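Local coordinates for protein dihydropteroate synthase 2 (Mycobacterium tuberculosis, PDB 2VP8) that probably lacks dihydropteroate synthase activity, with very low affinity expected for the pterin pyrophosphate substrate, but appears able to bind the inhibitor dapsone, at residues Arg68-His72 against Trp110-Tyr115; Val164-Thr168 against Gln196-Ala201; Thr275-Ala280 against Val297-Val301. All blocks are in the same frame, centred on the assembly; numbering follows the deposited sequence.

A TIM barrel is built by repeating a strand-then-helix unit, and this chain offers three samples of how its helices pack. From the N terminus, contact 1 comes first: it brings helix 98-114 against helix 65-76, closing a loop of 37 residues that includes strand 81-85. Contact 2 closes the next, across 27 residues, laying helix 186-207 on strand 162-166, on the opposite side of the chain's centre. Contact 3 joins helices 267-280 and 291-306 around strand 285-288, with 16 residues between. The three loops follow in series, neither nesting nor crossing. Centres lie 23 to 29 Å apart and none touches another, so each belongs to a different sector of the barrel.

Contact 1: Arg68-His72 against Trp110-Tyr115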
loop_
_atom_site.group_PDB
_atom_site.type_symbol
_atom_site.label_atom_id
_atom_site.label_comp_id
_atom_site.label_asym_id
_atom_site.label_seq_id
_atom_site.Cartn_x
_atom_site.Cartn_y
_atom_site.Cartn_z
ATOM N N ARG B 68 16.388 12.721 -22.840
ATOM C CA ARG B 68 17.669 12.246 -22.328
ATOM C C ARG B 68 17.687 12.332 -20.810
ATOM O O ARG B 68 18.042 11.368 -20.128
ATOM C CB ARG B 68 18.821 13.065 -22.904
ATOM C CG ARG B 68 19.311 12.602 -24.252
ATOM C CD ARG B 68 20.736 13.041 -24.482
ATOM N NE ARG B 68 20.818 14.188 -25.374
ATOM C CZ ARG B 68 20.926 15.448 -24.979
ATOM N NH1 ARG B 68 20.969 15.750 -23.687
ATOM N NH2 ARG B 68 20.995 16.407 -25.888
ATOM N N ASP B 69 17.277 13.487 -20.289
ATOM C CA ASP B 69 17.238 13.725 -18.864
ATOM C C ASP B 69 16.268 12.778 -18.182
ATOM O O ASP B 69 16.578 12.240 -17.121
ATOM C CB ASP B 69 16.853 15.173 -18.577
ATOM C CG ASP B 69 17.967 16.152 -18.890
ATOM O OD1 ASP B 69 19.124 15.720 -19.110
ATOM O OD2 ASP B 69 17.687 17.372 -18.909
ATOM N N ALA B 70 15.103 12.574 -18.802
ATOM C CA ALA B 70 14.088 11.643 -18.296
ATOM C C ALA B 70 14.696 10.275 -18.057
ATOM O O ALA B 70 14.477 9.666 -17.006
ATOM C CB ALA B 70 12.921 11.539 -19.257
ATOM N N VAL B 71 15.482 9.809 -19.026
ATOM C CA VAL B 71 16.184 8.537 -18.889
ATOM C C VAL B 71 17.185 8.619 -17.743
ATOM O O VAL B 71 17.156 7.782 -16.841
ATOM C CB VAL B 71 16.875 8.101 -20.200
ATOM C CG1 VAL B 71 17.752 6.865 -19.973
ATOM C CG2 VAL B 71 15.842 7.827 -21.263
ATOM N N HIS B 72 18.043 9.634 -17.760
ATOM C CA HIS B 72 19.071 9.757 -16.736
ATOM C C HIS B 72 18.476 9.718 -15.336
ATOM O O HIS B 72 19.059 9.116 -14.435
ATOM C CB HIS B 72 19.882 11.038 -16.901
ATOM C CG HIS B 72 20.728 11.073 -18.131
ATOM N ND1 HIS B 72 20.904 12.219 -18.875
ATOM C CD2 HIS B 72 21.448 10.108 -18.748
ATOM C CE1 HIS B 72 21.696 11.956 -19.898
ATOM N NE2 HIS B 72 22.041 10.682 -19.843
ATOM N N TRP B 110 20.840 5.855 -28.805
ATOM C CA TRP B 110 21.489 6.696 -27.807
ATOM C C TRP B 110 21.425 6.055 -26.427
ATOM O O TRP B 110 22.421 6.051 -25.694
ATOM C CB TRP B 110 20.880 8.104 -27.742
ATOM C CG TRP B 110 21.423 8.862 -26.562
ATOM C CD1 TRP B 110 22.603 9.553 -26.505
ATOM C CD2 TRP B 110 20.839 8.959 -25.252
ATOM N NE1 TRP B 110 22.777 10.089 -25.256
ATOM C CE2 TRP B 110 21.713 9.740 -24.464
ATOM C CE3 TRP B 110 19.659 8.470 -24.674
ATOM C CZ2 TRP B 110 21.449 10.038 -23.119
ATOM C CZ3 TRP B 110 19.390 8.774 -23.337
ATOM C CH2 TRP B 110 20.285 9.551 -22.577
ATOM N N LEU B 111 20.253 5.525 -26.081
ATOM C CA LEU B 111 20.012 4.970 -24.757
ATOM C C LEU B 111 20.948 3.799 -24.512
ATOM O O LEU B 111 21.592 3.724 -23.466
ATOM C CB LEU B 111 18.529 4.580 -24.615
ATOM C CG LEU B 111 17.838 3.890 -23.421
ATOM C CD1 LEU B 111 18.582 3.953 -22.097
ATOM C CD2 LEU B 111 16.447 4.454 -23.261
ATOM N N ARG B 112 21.042 2.911 -25.499
ATOM C CA ARG B 112 21.923 1.748 -25.435
ATOM C C ARG B 112 23.382 2.190 -25.304
ATOM O O ARG B 112 24.170 1.546 -24.602
ATOM C CB ARG B 112 21.739 0.883 -26.681
ATOM C CG ARG B 112 22.558 -0.405 -26.711
ATOM C CD ARG B 112 21.750 -1.589 -26.248
ATOM N NE ARG B 112 21.659 -1.595 -24.804
ATOM C CZ ARG B 112 20.690 -2.164 -24.093
ATOM N NH1 ARG B 112 19.679 -2.800 -24.676
ATOM N NH2 ARG B 112 20.738 -2.071 -22.771
ATOM N N GLY B 113 23.726 3.291 -25.974
ATOM C CA GLY B 113 25.072 3.851 -25.930
ATOM C C GLY B 113 25.435 4.332 -24.541
ATOM O O GLY B 113 26.536 4.055 -24.056
ATOM N N ALA B 114 24.497 5.037 -23.903
ATOM C CA ALA B 114 24.714 5.666 -22.598
ATOM C C ALA B 114 24.671 4.639 -21.478
ATOM O O ALA B 114 25.461 4.686 -20.536
ATOM C CB ALA B 114 23.667 6.730 -22.359
ATOM N N TYR B 115 23.739 3.702 -21.598
ATOM C CA TYR B 115 23.530 2.698 -20.583
ATOM C C TYR B 115 23.546 1.312 -21.202
ATOM O O TYR B 115 22.490 0.762 -21.517
ATOM C CB TYR B 115 22.201 2.954 -19.899
ATOM C CG TYR B 115 22.158 4.250 -19.126
ATOM C CD1 TYR B 115 21.488 5.362 -19.629
ATOM C CD2 TYR B 115 22.777 4.354 -17.892
ATOM C CE1 TYR B 115 21.438 6.546 -18.912
ATOM C CE2 TYR B 115 22.737 5.523 -17.176
ATOM C CZ TYR B 115 22.067 6.615 -17.683
ATOM O OH TYR B 115 22.053 7.771 -16.948
HETATM O O HOH W 1 21.586 8.573 -14.507
#
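Trp-110 spreads its indole against the aliphatic part of Arg-68, whose CG stands 3.6 Å from the centroid of the six-membered ring and almost on its normal, a CH-pi contact over the face. The ring edge meets Val-71, with CB 4.1 Å from Trp-110 CZ3, and His-72, whose NE2 is 3.4 Å from Trp-110 CZ2. Tyr-115, the first residue to leave helical geometry after helix 98-114, completes an aromatic cluster: its OH lies 3.0 Å from His-72 CD2, the two rings meeting rim to rim. Beneath the aromatics, Val-71 CG1 packs 3.7 Å from Leu-111 CD1 and 3.8 Å from Tyr-115 CE1, and both Val-71 and Leu-111 rest on Ile-82 of strand 81-85. The segment axes approach to 11.4 Å at a crossing angle of -41°, a wide spacing that the large rings fill. This is the packing of neighbouring outer helices in a TIM barrel, apolar toward the strands and mixed toward solvent. A single water joins the segments, donating to His-72 O at 2.6 Å and hydrogen-bonded to Tyr-115 OH, also at 2.6 Å. With no direct hydrogen bond between the segments, cohesion rests on ring and methyl packing, supplemented by this water bridge.

Contact 2: Val164-Thr168 against Gln196-Ala201; sequences VCAHT and QVTAAA
Three residues carry most of this strand-to-helix contact: Cys-165, His-167 and Val-197. Residues 164-166 are extended, with phi near -100° and psi from about 107° to 154°, and His-167 continues in a similar conformation beyond the strand's end. Residues 196-201 are regular alpha-helix, with Ala-200 N bonded to Gln-196 O at 3.2 Å and Ala-201 N to Val-197 O at 2.9 Å. The helix runs nearly antiparallel to the strand, at 150° between their directions, with axes 7.8 Å apart at closest approach. In register, Cys-165 CA lies 5.9 Å from Ala-200 CA, and His-167 CA 6.1 Å from Val-197 CA.

Cys-165 points at the helix and adopts the m rotamer. Its CB packs 3.8 Å from Ala-200 CB, while SG sits 3.4 Å from Ala-200 O and 4.5 Å from Ala-201 CB. The small alanines let the backbones come this close. One turn earlier in the helix, Val-197 (m) directs CG1 to within 3.6 Å of His-167 CB. His-167, chi1 t and chi2 near 90°, extends its ring beside Gln-196, so that CE1 lies 3.2 Å from Gln-196 OE1, near the ring plane.

Ala-166 faces away from the helix, its side chain about 4 Å from that of His-220, a position that by similarity marks family members without synthase activity. Strand 162-166 is flanked by strands 140-142 and 214-217. A helix returning antiparallel over the outer face of a parallel strand is the beta-alpha unit of the TIM barrel, the fold of the pterin-binding family.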
loop_
_atom_site.group_PDB
_atom_site.type_symbol
_atom_site.label_atom_id
_atom_site.label_comp_id
_atom_site.label_asym_id
_atom_site.label_seq_id
_atom_site.Cartn_x
_atom_site.Cartn_y
_atom_site.Cartn_z
ATOM N N VAL B 164 5.686 -8.385 -23.798
ATOM C CA VAL B 164 4.639 -8.178 -22.815
ATOM C C VAL B 164 3.315 -8.620 -23.430
ATOM O O VAL B 164 2.901 -8.114 -24.477
ATOM C CB VAL B 164 4.559 -6.693 -22.351
ATOM C CG1 VAL B 164 3.342 -6.456 -21.452
ATOM C CG2 VAL B 164 5.837 -6.282 -21.638
ATOM N N CYS B 165 2.669 -9.586 -22.793
ATOM C CA CYS B 165 1.337 -9.999 -23.205
ATOM C C CYS B 165 0.321 -9.278 -22.345
ATOM O O CYS B 165 0.166 -9.579 -21.160
ATOM C CB CYS B 165 1.171 -11.511 -23.095
ATOM S SG CYS B 165 2.275 -12.408 -24.192
ATOM N N ALA B 166 -0.355 -8.309 -22.948
ATOM C CA ALA B 166 -1.299 -7.476 -22.222
ATOM C C ALA B 166 -2.752 -7.856 -22.502
ATOM O O ALA B 166 -3.075 -8.418 -23.552
ATOM C CB ALA B 166 -1.056 -6.008 -22.538
ATOM N N HIS B 167 -3.614 -7.547 -21.540
ATOM C CA HIS B 167 -5.052 -7.698 -21.695
ATOM C C HIS B 167 -5.676 -6.335 -21.963
ATOM O O HIS B 167 -5.555 -5.410 -21.154
ATOM C CB HIS B 167 -5.665 -8.331 -20.447
ATOM C CG HIS B 167 -7.149 -8.489 -20.519
ATOM N ND1 HIS B 167 -7.754 -9.632 -20.998
ATOM C CD2 HIS B 167 -8.153 -7.646 -20.179
ATOM C CE1 HIS B 167 -9.066 -9.487 -20.948
ATOM N NE2 HIS B 167 -9.335 -8.291 -20.456
ATOM N N THR B 168 -6.342 -6.231 -23.109
ATOM C CA THR B 168 -6.977 -4.994 -23.561
ATOM C C THR B 168 -8.150 -4.596 -22.661
ATOM O O THR B 168 -7.965 -3.948 -21.633
ATOM C CB THR B 168 -7.448 -5.123 -25.039
ATOM O OG1 THR B 168 -7.662 -3.821 -25.601
ATOM C CG2 THR B 168 -8.731 -5.972 -25.153
ATOM N N GLN B 196 -7.103 -15.519 -20.943
ATOM C CA GLN B 196 -6.750 -14.791 -22.167
ATOM C C GLN B 196 -5.301 -14.317 -22.216
ATOM O O GLN B 196 -4.684 -14.346 -23.276
ATOM C CB GLN B 196 -7.717 -13.634 -22.422
ATOM C CG GLN B 196 -9.125 -14.102 -22.812
ATOM C CD GLN B 196 -10.151 -12.980 -22.860
ATOM O OE1 GLN B 196 -9.809 -11.806 -23.017
ATOM N NE2 GLN B 196 -11.421 -13.344 -22.736
ATOM N N VAL B 197 -4.753 -13.896 -21.081
ATOM C CA VAL B 197 -3.339 -13.507 -21.039
ATOM C C VAL B 197 -2.430 -14.732 -21.031
ATOM O O VAL B 197 -1.320 -14.699 -21.562
ATOM C CB VAL B 197 -2.993 -12.596 -19.835
ATOM C CG1 VAL B 197 -3.606 -11.228 -20.019
ATOM C CG2 VAL B 197 -3.444 -13.222 -18.523
ATOM N N THR B 198 -2.921 -15.811 -20.433
ATOM C CA THR B 198 -2.145 -17.028 -20.280
ATOM C C THR B 198 -1.969 -17.703 -21.644
ATOM O O THR B 198 -0.923 -18.290 -21.927
ATOM C CB THR B 198 -2.784 -17.953 -19.190
ATOM O OG1 THR B 198 -1.791 -18.330 -18.231
ATOM C CG2 THR B 198 -3.470 -19.192 -19.771
ATOM N N ALA B 199 -2.997 -17.581 -22.485
ATOM C CA ALA B 199 -2.977 -18.074 -23.857
ATOM C C ALA B 199 -2.064 -17.199 -24.715
ATOM O O ALA B 199 -1.292 -17.702 -25.532
ATOM C CB ALA B 199 -4.384 -18.092 -24.422
ATOM N N ALA B 200 -2.161 -15.888 -24.516
ATOM C CA ALA B 200 -1.286 -14.925 -25.176
ATOM C C ALA B 200 0.189 -15.230 -24.896
ATOM O O ALA B 200 1.018 -15.185 -25.805
ATOM C CB ALA B 200 -1.637 -13.508 -24.740
ATOM N N ALA B 201 0.497 -15.555 -23.642
ATOM C CA ALA B 201 1.838 -15.966 -23.233
ATOM C C ALA B 201 2.293 -17.259 -23.914
ATOM O O ALA B 201 3.412 -17.334 -24.424
ATOM C CB ALA B 201 1.912 -16.104 -21.724
#

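Contact 3: Thr275-Ala280 against Val297-Val301; sequences TALAAA and VLEMV
Both segments are alpha-helical, phi lying between about -50° and -75°, and they run in the same general direction: 45° separates their N-to-C axes, the signed crossing angle is -45°, and the axes approach to 9.3 Å. The register repeats after one helical turn, since Ala-276 CA faces Val-297 CA at 6.2 Å and Ala-280 CA faces Val-301 CA at the same distance. Ala-279 N to Thr-275 O at 2.7 Å and Val-301 N to Val-297 O at 2.9 Å hold the respective turns.

Small residues on one helix receive branched ones from the other. Val-301 (t) has the most area covered: its CG1 lies 4.0 Å from Ala-279 CB and 4.1 Å from Ala-280 CB, while CG2 is 4.1 Å from Ala-276 CB. Val-297, also t, sets CG1 4.0 Å from Ala-276 CB and 4.1 Å from Thr-275 CG2. Leu-298 (m, t) reaches over with CD2, 3.6 Å from Ala-279 CB and 3.8 Å from Thr-275 CG2. Thr-275 (m) offers its methyl here, its OG1 bonding instead to Thr-271 O.

Such close packing of apolar side chains, with valine methyls also resting on the backbone of the alanine-rich helix, joins consecutive outer helices of the barrel. Phe-286 of strand 285-288 lies beneath, touched by Thr-275, Ala-279 and Leu-298; elsewhere Ala-276 packs on Leu-277 of the second subunit and Val-297 on its Glu-269, so the helix pair also takes part in the homodimer interface.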
loop_
_atom_site.group_PDB
_atom_site.type_symbol
_atom_site.label_atom_id
_atom_site.label_comp_id
_atom_site.label_asym_id
_atom_site.label_seq_id
_atom_site.Cartn_x
_atom_site.Cartn_y
_atom_site.Cartn_z
ATOM N N THR B 275 -0.038 -0.111 -5.502
ATOM C CA THR B 275 1.288 -0.600 -5.833
ATOM C C THR B 275 1.722 -1.542 -4.725
ATOM O O THR B 275 2.093 -2.691 -4.995
ATOM C CB THR B 275 2.290 0.565 -6.016
ATOM O OG1 THR B 275 1.803 1.448 -7.040
ATOM C CG2 THR B 275 3.674 0.047 -6.397
ATOM N N ALA B 276 1.624 -1.056 -3.486
ATOM C CA ALA B 276 2.015 -1.804 -2.298
ATOM C C ALA B 276 1.356 -3.171 -2.284
ATOM O O ALA B 276 2.034 -4.197 -2.231
ATOM C CB ALA B 276 1.653 -1.029 -1.059
ATOM N N LEU B 277 0.029 -3.173 -2.373
ATOM C CA LEU B 277 -0.754 -4.395 -2.405
ATOM C C LEU B 277 -0.322 -5.324 -3.536
ATOM O O LEU B 277 -0.088 -6.507 -3.317
ATOM C CB LEU B 277 -2.243 -4.059 -2.500
ATOM C CG LEU B 277 -2.992 -3.961 -1.158
ATOM C CD1 LEU B 277 -2.349 -2.984 -0.182
ATOM C CD2 LEU B 277 -4.464 -3.620 -1.361
ATOM N N ALA B 278 -0.193 -4.778 -4.739
ATOM C CA ALA B 278 0.180 -5.575 -5.892
ATOM C C ALA B 278 1.563 -6.200 -5.676
ATOM O O ALA B 278 1.759 -7.397 -5.934
ATOM C CB ALA B 278 0.153 -4.723 -7.154
ATOM N N ALA B 279 2.509 -5.389 -5.193
ATOM C CA ALA B 279 3.850 -5.863 -4.885
ATOM C C ALA B 279 3.837 -6.947 -3.803
ATOM O O ALA B 279 4.635 -7.876 -3.852
ATOM C CB ALA B 279 4.722 -4.720 -4.465
ATOM N N ALA B 280 2.932 -6.832 -2.835
ATOM C CA ALA B 280 2.883 -7.794 -1.737
ATOM C C ALA B 280 2.309 -9.127 -2.196
ATOM O O ALA B 280 2.561 -10.160 -1.584
ATOM C CB ALA B 280 2.091 -7.241 -0.567
ATOM N N VAL B 297 8.151 2.617 -2.255
ATOM C CA VAL B 297 7.053 1.743 -1.850
ATOM C C VAL B 297 7.499 0.281 -1.918
ATOM O O VAL B 297 7.385 -0.454 -0.940
ATOM C CB VAL B 297 5.794 1.974 -2.715
ATOM C CG1 VAL B 297 4.818 0.819 -2.568
ATOM C CG2 VAL B 297 5.128 3.297 -2.337
ATOM N N LEU B 298 8.032 -0.120 -3.072
ATOM C CA LEU B 298 8.546 -1.472 -3.292
ATOM C C LEU B 298 9.652 -1.869 -2.324
ATOM O O LEU B 298 9.781 -3.037 -1.978
ATOM C CB LEU B 298 9.064 -1.603 -4.722
ATOM C CG LEU B 298 8.044 -1.226 -5.789
ATOM C CD1 LEU B 298 8.639 -1.480 -7.158
ATOM C CD2 LEU B 298 6.749 -2.010 -5.604
ATOM N N GLU B 299 10.461 -0.902 -1.908
ATOM C CA GLU B 299 11.480 -1.143 -0.892
ATOM C C GLU B 299 10.834 -1.466 0.460
ATOM O O GLU B 299 11.295 -2.346 1.190
ATOM C CB GLU B 299 12.423 0.054 -0.785
ATOM C CG GLU B 299 13.413 0.136 -1.934
ATOM C CD GLU B 299 14.277 1.396 -1.931
ATOM O OE1 GLU B 299 14.107 2.274 -1.058
ATOM O OE2 GLU B 299 15.136 1.508 -2.826
ATOM N N MET B 300 9.751 -0.766 0.779
ATOM C CA MET B 300 9.090 -0.945 2.058
ATOM C C MET B 300 8.385 -2.304 2.100
ATOM O O MET B 300 8.475 -3.029 3.100
ATOM C CB MET B 300 8.128 0.217 2.312
ATOM C CG MET B 300 7.341 0.138 3.596
ATOM S SD MET B 300 8.303 -0.081 5.100
ATOM C CE MET B 300 9.069 1.521 5.331
ATOM N N VAL B 301 7.704 -2.643 1.005
ATOM C CA VAL B 301 7.059 -3.944 0.848
ATOM C C VAL B 301 8.105 -5.038 1.004
ATOM O O VAL B 301 7.926 -5.995 1.775
ATOM C CB VAL B 301 6.363 -4.070 -0.523
ATOM C CG1 VAL B 301 5.785 -5.466 -0.719
ATOM C CG2 VAL B 301 5.254 -3.023 -0.650
#